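Local coordinates for uncharacterized protein Rv2277c (PDB 5VUG) that is of unknown function but carries a glycerophosphodiester phosphodiesterase domain and so probably hydrolyses phosphoric diesters, at residues A148-A158 and G169-D177; W230-R239 and H261-L269. All coordinates share one frame; numbering follows the deposited sequence.

Interaction 1: residues A148-A158 and G169-D177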
loop_
_atom_site.group_PDB
_atom_site.type_symbol
_atom_site.label_atom_id
_atom_site.label_comp_id
_atom_site.label_asym_id
_atom_site.label_seq_id
_atom_site.Cartn_x
_atom_site.Cartn_y
_atom_site.Cartn_z
ATOM N N ALA A 148 -9.565 -21.710 28.666
ATOM C CA ALA A 148 -10.031 -20.541 27.925
ATOM C C ALA A 148 -9.418 -19.255 28.464
ATOM O O ALA A 148 -9.172 -18.320 27.697
ATOM C CB ALA A 148 -11.562 -20.465 27.924
ATOM N N GLY A 149 -9.147 -19.195 29.769
ATOM C CA GLY A 149 -8.618 -17.991 30.375
ATOM C C GLY A 149 -7.183 -17.682 30.021
ATOM O O GLY A 149 -6.740 -16.552 30.256
ATOM N N ARG A 150 -6.448 -18.644 29.465
ATOM C CA ARG A 150 -5.065 -18.411 29.069
ATOM C C ARG A 150 -4.852 -18.612 27.576
ATOM O O ARG A 150 -3.704 -18.700 27.130
ATOM C CB ARG A 150 -4.085 -19.262 29.886
ATOM C CG ARG A 150 -4.189 -20.766 29.655
ATOM C CD ARG A 150 -3.178 -21.466 30.566
ATOM N NE ARG A 150 -3.279 -22.924 30.559
ATOM C CZ ARG A 150 -2.422 -23.728 29.931
ATOM N NH1 ARG A 150 -1.407 -23.217 29.240
ATOM N NH2 ARG A 150 -2.579 -25.043 29.989
ATOM N N SER A 151 -5.928 -18.660 26.788
ATOM C CA SER A 151 -5.831 -18.917 25.356
ATOM C C SER A 151 -6.390 -17.742 24.559
ATOM O O SER A 151 -7.427 -17.166 24.922
ATOM C CB SER A 151 -6.576 -20.212 24.979
ATOM O OG SER A 151 -6.041 -21.323 25.681
ATOM N N ILE A 152 -5.701 -17.400 23.466
ATOM C CA ILE A 152 -6.078 -16.310 22.566
ATOM C C ILE A 152 -6.299 -16.918 21.187
ATOM O O ILE A 152 -5.382 -17.518 20.620
ATOM C CB ILE A 152 -4.976 -15.239 22.501
ATOM C CG1 ILE A 152 -4.670 -14.671 23.895
ATOM C CG2 ILE A 152 -5.343 -14.123 21.502
ATOM C CD1 ILE A 152 -5.825 -13.923 24.530
ATOM N N VAL A 153 -7.505 -16.766 20.644
ATOM C CA VAL A 153 -7.813 -17.284 19.314
ATOM C C VAL A 153 -7.396 -16.262 18.267
ATOM O O VAL A 153 -7.799 -15.095 18.331
ATOM C CB VAL A 153 -9.303 -17.627 19.189
ATOM C CG1 VAL A 153 -9.624 -18.050 17.758
ATOM C CG2 VAL A 153 -9.662 -18.739 20.197
ATOM N N TYR A 154 -6.617 -16.716 17.282
ATOM C CA TYR A 154 -6.145 -15.897 16.177
ATOM C C TYR A 154 -6.602 -16.495 14.850
ATOM O O TYR A 154 -6.726 -17.711 14.716
ATOM C CB TYR A 154 -4.596 -15.792 16.158
ATOM C CG TYR A 154 -4.144 -14.875 15.047
ATOM C CD1 TYR A 154 -4.172 -13.492 15.217
ATOM C CD2 TYR A 154 -3.737 -15.378 13.815
ATOM C CE1 TYR A 154 -3.818 -12.636 14.195
ATOM C CE2 TYR A 154 -3.375 -14.530 12.776
ATOM C CZ TYR A 154 -3.407 -13.161 12.974
ATOM O OH TYR A 154 -3.052 -12.320 11.941
ATOM N N SER A 155 -6.838 -15.628 13.858
ATOM C CA SER A 155 -6.989 -16.061 12.471
ATOM C C SER A 155 -6.647 -14.905 11.539
ATOM O O SER A 155 -6.884 -13.740 11.869
ATOM C CB SER A 155 -8.414 -16.554 12.173
ATOM O OG SER A 155 -8.541 -17.025 10.834
ATOM N N THR A 156 -6.117 -15.237 10.352
ATOM C CA THR A 156 -6.044 -14.217 9.304
ATOM C C THR A 156 -7.412 -13.898 8.700
ATOM O O THR A 156 -7.536 -12.895 7.984
ATOM C CB THR A 156 -5.108 -14.653 8.169
ATOM O OG1 THR A 156 -5.611 -15.862 7.588
ATOM C CG2 THR A 156 -3.667 -14.880 8.670
ATOM N N ASN A 157 -8.432 -14.711 8.978
ATOM C CA ASN A 157 -9.719 -14.673 8.291
ATOM C C ASN A 157 -10.753 -14.032 9.212
ATOM O O ASN A 157 -11.043 -14.561 10.291
ATOM C CB ASN A 157 -10.131 -16.102 7.929
ATOM C CG ASN A 157 -11.395 -16.166 7.094
ATOM O OD1 ASN A 157 -12.322 -15.374 7.266
ATOM N ND2 ASN A 157 -11.442 -17.132 6.184
ATOM N N ALA A 158 -11.319 -12.908 8.771
ATOM C CA ALA A 158 -12.279 -12.176 9.592
ATOM C C ALA A 158 -13.502 -13.013 9.947
ATOM O O ALA A 158 -14.113 -12.796 11.002
ATOM C CB ALA A 158 -12.701 -10.895 8.872
ATOM N N GLY A 169 -17.057 -17.074 26.423
ATOM C CA GLY A 169 -15.847 -17.296 27.179
ATOM C C GLY A 169 -14.555 -17.276 26.387
ATOM O O GLY A 169 -13.480 -17.331 26.998
ATOM N N LEU A 170 -14.608 -17.202 25.058
ATOM C CA LEU A 170 -13.384 -17.239 24.263
ATOM C C LEU A 170 -12.751 -15.858 24.203
ATOM O O LEU A 170 -13.439 -14.859 23.970
ATOM C CB LEU A 170 -13.666 -17.717 22.840
ATOM C CG LEU A 170 -13.854 -19.206 22.575
ATOM C CD1 LEU A 170 -13.743 -19.495 21.088
ATOM C CD2 LEU A 170 -12.839 -19.999 23.356
ATOM N N GLN A 171 -11.440 -15.805 24.411
ATOM C CA GLN A 171 -10.669 -14.592 24.174
ATOM C C GLN A 171 -10.192 -14.604 22.730
ATOM O O GLN A 171 -9.605 -15.594 22.278
ATOM C CB GLN A 171 -9.445 -14.561 25.084
ATOM C CG GLN A 171 -9.737 -14.615 26.568
ATOM C CD GLN A 171 -8.466 -14.405 27.371
ATOM O OE1 GLN A 171 -7.715 -15.353 27.631
ATOM N NE2 GLN A 171 -8.197 -13.156 27.732
ATOM N N VAL A 172 -10.423 -13.506 22.009
ATOM C CA VAL A 172 -10.184 -13.473 20.569
ATOM C C VAL A 172 -9.291 -12.288 20.216
ATOM O O VAL A 172 -9.541 -11.157 20.654
ATOM C CB VAL A 172 -11.511 -13.421 19.784
ATOM C CG1 VAL A 172 -11.259 -13.486 18.289
ATOM C CG2 VAL A 172 -12.470 -14.548 20.245
ATOM N N ALA A 173 -8.257 -12.542 19.419
ATOM C CA ALA A 173 -7.418 -11.460 18.924
ATOM C C ALA A 173 -8.206 -10.559 17.978
ATOM O O ALA A 173 -9.196 -10.966 17.362
ATOM C CB ALA A 173 -6.204 -12.017 18.183
ATOM N N GLU A 174 -7.748 -9.314 17.867
ATOM C CA GLU A 174 -8.288 -8.410 16.863
ATOM C C GLU A 174 -8.191 -9.057 15.484
ATOM O O GLU A 174 -7.217 -9.750 15.178
ATOM C CB GLU A 174 -7.492 -7.106 16.879
ATOM C CG GLU A 174 -7.924 -6.143 15.803
ATOM C CD GLU A 174 -7.427 -4.749 16.040
ATOM O OE1 GLU A 174 -6.252 -4.477 15.705
ATOM O OE2 GLU A 174 -8.219 -3.932 16.566
ATOM N N SER A 175 -9.206 -8.833 14.645
ATOM C CA SER A 175 -9.153 -9.378 13.292
ATOM C C SER A 175 -7.974 -8.789 12.519
ATOM O O SER A 175 -7.581 -7.630 12.710
ATOM C CB SER A 175 -10.450 -9.093 12.535
ATOM O OG SER A 175 -10.515 -7.735 12.157
ATOM N N ARG A 176 -7.395 -9.604 11.640
ATOM C CA ARG A 176 -6.268 -9.116 10.851
ATOM C C ARG A 176 -6.677 -7.940 9.965
ATOM O O ARG A 176 -5.896 -7.002 9.773
ATOM C CB ARG A 176 -5.650 -10.253 10.036
ATOM C CG ARG A 176 -4.381 -9.867 9.284
ATOM C CD ARG A 176 -3.723 -11.099 8.702
ATOM N NE ARG A 176 -2.447 -10.817 8.049
ATOM C CZ ARG A 176 -1.268 -11.219 8.519
ATOM N NH1 ARG A 176 -1.188 -11.909 9.658
ATOM N NH2 ARG A 176 -0.166 -10.938 7.846
ATOM N N ASP A 177 -7.903 -7.959 9.430
ATOM C CA ASP A 177 -8.358 -6.831 8.615
ATOM C C ASP A 177 -8.235 -5.511 9.368
ATOM O O ASP A 177 -7.787 -4.503 8.805
ATOM C CB ASP A 177 -9.813 -7.018 8.172
ATOM C CG ASP A 177 -9.986 -8.083 7.100
ATOM O OD1 ASP A 177 -8.992 -8.465 6.452
ATOM O OD2 ASP A 177 -11.143 -8.520 6.890
HETATM O O HOH W 1 -9.949 -18.169 25.060
HETATM O O HOH W 2 -8.995 -12.099 11.327
HETATM O O HOH W 3 -7.103 -12.342 14.366
HETATM O O HOH W 4 -9.240 -10.466 9.132
HETATM O O HOH W 5 -6.957 -10.407 6.523
HETATM O O HOH W 6 -10.517 -11.490 6.388
#

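Interaction 2: residues W230-R239 and H261-L269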
loop_
_atom_site.group_PDB
_atom_site.type_symbol
_atom_site.label_atom_id
_atom_site.label_comp_id
_atom_site.label_asym_id
_atom_site.label_seq_id
_atom_site.Cartn_x
_atom_site.Cartn_y
_atom_site.Cartn_z
ATOM N N TRP A 230 5.658 -1.738 12.098
ATOM C CA TRP A 230 5.790 -1.522 13.533
ATOM C C TRP A 230 6.934 -0.553 13.790
ATOM O O TRP A 230 8.086 -0.839 13.442
ATOM C CB TRP A 230 6.063 -2.839 14.264
ATOM C CG TRP A 230 4.915 -3.820 14.306
ATOM C CD1 TRP A 230 4.896 -5.076 13.759
ATOM C CD2 TRP A 230 3.641 -3.645 14.950
ATOM N NE1 TRP A 230 3.689 -5.688 14.020
ATOM C CE2 TRP A 230 2.903 -4.831 14.748
ATOM C CE3 TRP A 230 3.054 -2.600 15.676
ATOM C CZ2 TRP A 230 1.602 -4.998 15.237
ATOM C CZ3 TRP A 230 1.762 -2.765 16.162
ATOM C CH2 TRP A 230 1.050 -3.958 15.942
ATOM N N ASP A 231 6.609 0.588 14.395
ATOM C CA ASP A 231 7.576 1.573 14.860
ATOM C C ASP A 231 7.035 2.169 16.156
ATOM O O ASP A 231 5.950 1.799 16.616
ATOM C CB ASP A 231 7.913 2.611 13.774
ATOM C CG ASP A 231 6.683 3.291 13.182
ATOM O OD1 ASP A 231 5.668 3.484 13.883
ATOM O OD2 ASP A 231 6.744 3.663 11.993
ATOM N N GLU A 232 7.793 3.087 16.760
ATOM C CA GLU A 232 7.343 3.666 18.021
ATOM C C GLU A 232 5.961 4.294 17.877
ATOM O O GLU A 232 5.096 4.113 18.742
ATOM C CB GLU A 232 8.352 4.686 18.548
ATOM C CG GLU A 232 8.125 5.024 20.018
ATOM C CD GLU A 232 9.063 6.102 20.538
ATOM O OE1 GLU A 232 8.615 6.945 21.351
ATOM O OE2 GLU A 232 10.246 6.103 20.134
ATOM N N ALA A 233 5.715 4.987 16.761
ATOM C CA ALA A 233 4.440 5.680 16.593
ATOM C C ALA A 233 3.276 4.705 16.472
ATOM O O ALA A 233 2.223 4.913 17.082
ATOM C CB ALA A 233 4.497 6.608 15.382
ATOM N N SER A 234 3.436 3.642 15.683
ATOM C CA SER A 234 2.318 2.722 15.515
ATOM C C SER A 234 2.082 1.879 16.764
ATOM O O SER A 234 0.929 1.575 17.087
ATOM C CB SER A 234 2.475 1.870 14.252
ATOM O OG SER A 234 3.582 1.001 14.329
ATOM N N VAL A 235 3.141 1.507 17.488
ATOM C CA VAL A 235 2.939 0.807 18.758
ATOM C C VAL A 235 2.146 1.685 19.720
ATOM O O VAL A 235 1.176 1.239 20.343
ATOM C CB VAL A 235 4.282 0.354 19.360
ATOM C CG1 VAL A 235 4.075 -0.178 20.773
ATOM C CG2 VAL A 235 4.920 -0.713 18.485
ATOM N N ASP A 236 2.536 2.958 19.833
ATOM C CA ASP A 236 1.822 3.877 20.713
ATOM C C ASP A 236 0.367 4.041 20.294
ATOM O O ASP A 236 -0.525 4.123 21.148
ATOM C CB ASP A 236 2.524 5.232 20.750
ATOM C CG ASP A 236 1.706 6.292 21.485
ATOM O OD1 ASP A 236 0.885 6.990 20.841
ATOM O OD2 ASP A 236 1.868 6.412 22.719
ATOM N N CYS A 237 0.106 4.122 18.987
ATOM C CA CYS A 237 -1.275 4.181 18.509
ATOM C C CYS A 237 -2.085 2.984 19.008
ATOM O O CYS A 237 -3.202 3.143 19.519
ATOM C CB CYS A 237 -1.298 4.275 16.980
ATOM S SG CYS A 237 -2.851 3.770 16.190
ATOM N N PHE A 238 -1.530 1.774 18.885
ATOM C CA PHE A 238 -2.260 0.583 19.320
ATOM C C PHE A 238 -2.467 0.567 20.832
ATOM O O PHE A 238 -3.557 0.228 21.310
ATOM C CB PHE A 238 -1.519 -0.687 18.887
ATOM C CG PHE A 238 -1.854 -1.150 17.490
ATOM C CD1 PHE A 238 -1.501 -0.387 16.384
ATOM C CD2 PHE A 238 -2.513 -2.356 17.283
ATOM C CE1 PHE A 238 -1.807 -0.825 15.099
ATOM C CE2 PHE A 238 -2.818 -2.801 16.006
ATOM C CZ PHE A 238 -2.471 -2.035 14.914
ATOM N N ARG A 239 -1.447 0.951 21.599
ATOM C CA ARG A 239 -1.407 0.613 23.015
ATOM C C ARG A 239 -1.824 1.728 23.960
ATOM O O ARG A 239 -2.220 1.430 25.096
ATOM C CB ARG A 239 -0.007 0.140 23.404
ATOM C CG ARG A 239 0.303 -1.240 22.877
ATOM C CD ARG A 239 1.326 -1.893 23.753
ATOM N NE ARG A 239 2.625 -1.277 23.553
ATOM C CZ ARG A 239 3.541 -1.153 24.500
ATOM N NH1 ARG A 239 4.706 -0.581 24.223
ATOM N NH2 ARG A 239 3.281 -1.588 25.727
ATOM N N HIS A 261 12.342 -4.927 20.633
ATOM C CA HIS A 261 12.670 -4.489 21.981
ATOM C C HIS A 261 12.658 -2.966 22.084
ATOM O O HIS A 261 12.101 -2.400 23.032
ATOM C CB HIS A 261 14.045 -5.039 22.348
ATOM C CG HIS A 261 14.338 -4.996 23.809
ATOM N ND1 HIS A 261 14.591 -3.820 24.482
ATOM C CD2 HIS A 261 14.412 -5.985 24.731
ATOM C CE1 HIS A 261 14.816 -4.089 25.755
ATOM N NE2 HIS A 261 14.715 -5.395 25.931
ATOM N N LYS A 262 13.281 -2.291 21.113
ATOM C CA LYS A 262 13.387 -0.833 21.154
ATOM C C LYS A 262 12.013 -0.179 21.122
ATOM O O LYS A 262 11.766 0.810 21.826
ATOM C CB LYS A 262 14.227 -0.343 19.975
ATOM C CG LYS A 262 14.327 1.184 19.871
ATOM C CD LYS A 262 15.116 1.626 18.633
ATOM C CE LYS A 262 14.358 1.330 17.338
ATOM N NZ LYS A 262 15.113 1.746 16.108
ATOM N N ILE A 263 11.105 -0.711 20.304
ATOM C CA ILE A 263 9.784 -0.099 20.171
ATOM C C ILE A 263 8.778 -0.627 21.182
ATOM O O ILE A 263 7.653 -0.110 21.245
ATOM C CB ILE A 263 9.248 -0.174 18.726
ATOM C CG1 ILE A 263 8.899 -1.620 18.341
ATOM C CG2 ILE A 263 10.267 0.413 17.763
ATOM C CD1 ILE A 263 8.426 -1.771 16.900
ATOM N N GLY A 264 9.140 -1.630 21.974
ATOM C CA GLY A 264 8.262 -2.084 23.033
ATOM C C GLY A 264 7.138 -3.009 22.614
ATOM O O GLY A 264 6.056 -2.958 23.209
ATOM N N LEU A 265 7.346 -3.849 21.599
ATOM C CA LEU A 265 6.359 -4.882 21.314
ATOM C C LEU A 265 6.180 -5.781 22.533
ATOM O O LEU A 265 7.145 -6.131 23.216
ATOM C CB LEU A 265 6.797 -5.737 20.128
ATOM C CG LEU A 265 6.923 -5.055 18.768
ATOM C CD1 LEU A 265 7.231 -6.094 17.689
ATOM C CD2 LEU A 265 5.666 -4.266 18.423
ATOM N N ASP A 266 4.931 -6.161 22.799
ATOM C CA ASP A 266 4.651 -7.032 23.934
ATOM C C ASP A 266 5.212 -8.428 23.724
ATOM O O ASP A 266 5.530 -9.119 24.703
ATOM C CB ASP A 266 3.147 -7.110 24.182
ATOM C CG ASP A 266 2.572 -5.787 24.609
ATOM O OD1 ASP A 266 2.639 -5.460 25.816
ATOM O OD2 ASP A 266 2.085 -5.059 23.732
ATOM N N ALA A 267 5.323 -8.865 22.468
ATOM C CA ALA A 267 5.708 -10.236 22.173
ATOM C C ALA A 267 6.350 -10.303 20.796
ATOM O O ALA A 267 6.086 -9.463 19.922
ATOM C CB ALA A 267 4.474 -11.154 22.196
ATOM N N VAL A 268 7.198 -11.321 20.614
ATOM C CA VAL A 268 7.773 -11.667 19.319
ATOM C C VAL A 268 7.528 -13.143 19.039
ATOM O O VAL A 268 7.637 -13.987 19.939
ATOM C CB VAL A 268 9.281 -11.346 19.232
ATOM C CG1 VAL A 268 9.509 -9.846 19.285
ATOM C CG2 VAL A 268 10.075 -12.051 20.347
ATOM N N LEU A 269 7.195 -13.452 17.788
ATOM C CA LEU A 269 6.845 -14.808 17.370
ATOM C C LEU A 269 8.051 -15.406 16.648
ATOM O O LEU A 269 8.425 -14.934 15.570
ATOM C CB LEU A 269 5.623 -14.746 16.455
ATOM C CG LEU A 269 4.923 -16.044 16.051
ATOM C CD1 LEU A 269 4.559 -16.886 17.272
ATOM C CD2 LEU A 269 3.655 -15.719 15.255
#

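Interaction 1: residues A148-A158 and G169-D177
The Y154 ring is met at its edge, near its own plane, by A173 CB and by R176 NH1, and R176 in turn receives the phenol at the edge of its guanidinium, in plane. R176 NH1 donates to Y154 OH at 3.0 Å with a somewhat bent N-H...O angle of 151°, the two planes being 77° apart. CG of R176 is anti to the backbone N (chi1 -174°) and the chain runs on extended to NE, which carries the charged end up to the phenol; on the way CD passes T156 CG2 at 3.8 Å, the two side chains lying alongside and pointing the same way. Each guanidinium nitrogen has a partner: NH1 the phenol, NH2 a salt bridge to E205 of the same chain, NE one to E214 of the second subunit. The backbones pair at V153. V153 N donates to Q171 O at 2.9 Å, and A173 N to V153 O at 2.8 Å, both nearly straight, so V153 uses both its polar backbone atoms on this neighbour. I152 CG2 rests on A173 CB at 4.0 Å. Beyond the paired residues water takes over: one molecule joins A148 O and S151 O to Q171 N, another links S155 O with R176 N, and three more tie T156 O and A158 N to D177, whose OD1 also forms a salt bridge with R180. S155 OG accepts from N157 N in an ST turn. Parallel strands 151-154 and 171-172, joined through helix 158-165, make a beta-alpha-beta unit of the TIM barrel.

Interaction 2: residues W230-R239 and H261-L269
Torsions set I263 and V235 against each other: CG1 of I263 stands between its own backbone N and carbonyl carbon (chi1 70°), and the extended chain beyond puts CD1 against W230 CB at 3.7 Å and near V235 CG2. V235 has CG1 anti to N (chi1 171°), leaving CG2 to face L265. The site is where helix 254-263 ends in a Schellman motif, with G264 at positive phi, beside the start of helix 232-239, in the TIM barrel. Helix 232-239 opens with a capping box: S234 N donates to D231 OD1 and D231 N to S234 OG. I263 CG2 leans on this first turn, 3.8 Å from E232 N. L265 CD2 is shared by two neighbours, touching V235 CG2 at 3.6 Å, with the two side chains at about a right angle, and lying over one face of the W230 indole, offset toward its rim. The indole's NE1 is hydrogen-bonded to F204 O, which helps fix the ring, and its CH2 sits over the centre of F238. At the far end of helix 232-239, R239 bends at chi3, and its guanidinium has G264 O over one face, with R239 NH1 at 2.9 Å from G264 O but at an angle too poor for a hydrogen bond. With D266 the guanidinium has a long salt bridge of charges alone: the planes stand 89° apart, and OD2 lies well off the guanidinium plane, so no hydrogen bond is made. D266 OD2 accepts instead from V246 N; the salt bridge spans 3.8 Å from R239 NE to D266 OD2, while R239 CD approaches the same oxygen to 3.3 Å.

Interaction 1 closes before interaction 2 opens along the chain, and their centres lie about 19 Å apart within one TIM-barrel domain. Both reach the same curled sheet: 148-158 and 169-177 supply the neighbouring strands 151-154 and 171-172, whereas 261-269 runs into strand 267-270, which pairs with 12-16 and 245-249. Interaction 2 joins helix 232-239 and the residues just before it to the end of helix 254-263 and the turn that leads into strand 267-270. The two contacts touch where E174 OE1 packs on F238 CE2 at 3.8 Å. Helix 176-189, which starts in interaction 1, also packs against W230 and F238, so it connects the earlier beta-alpha-beta unit with the later helical layer of the barrel.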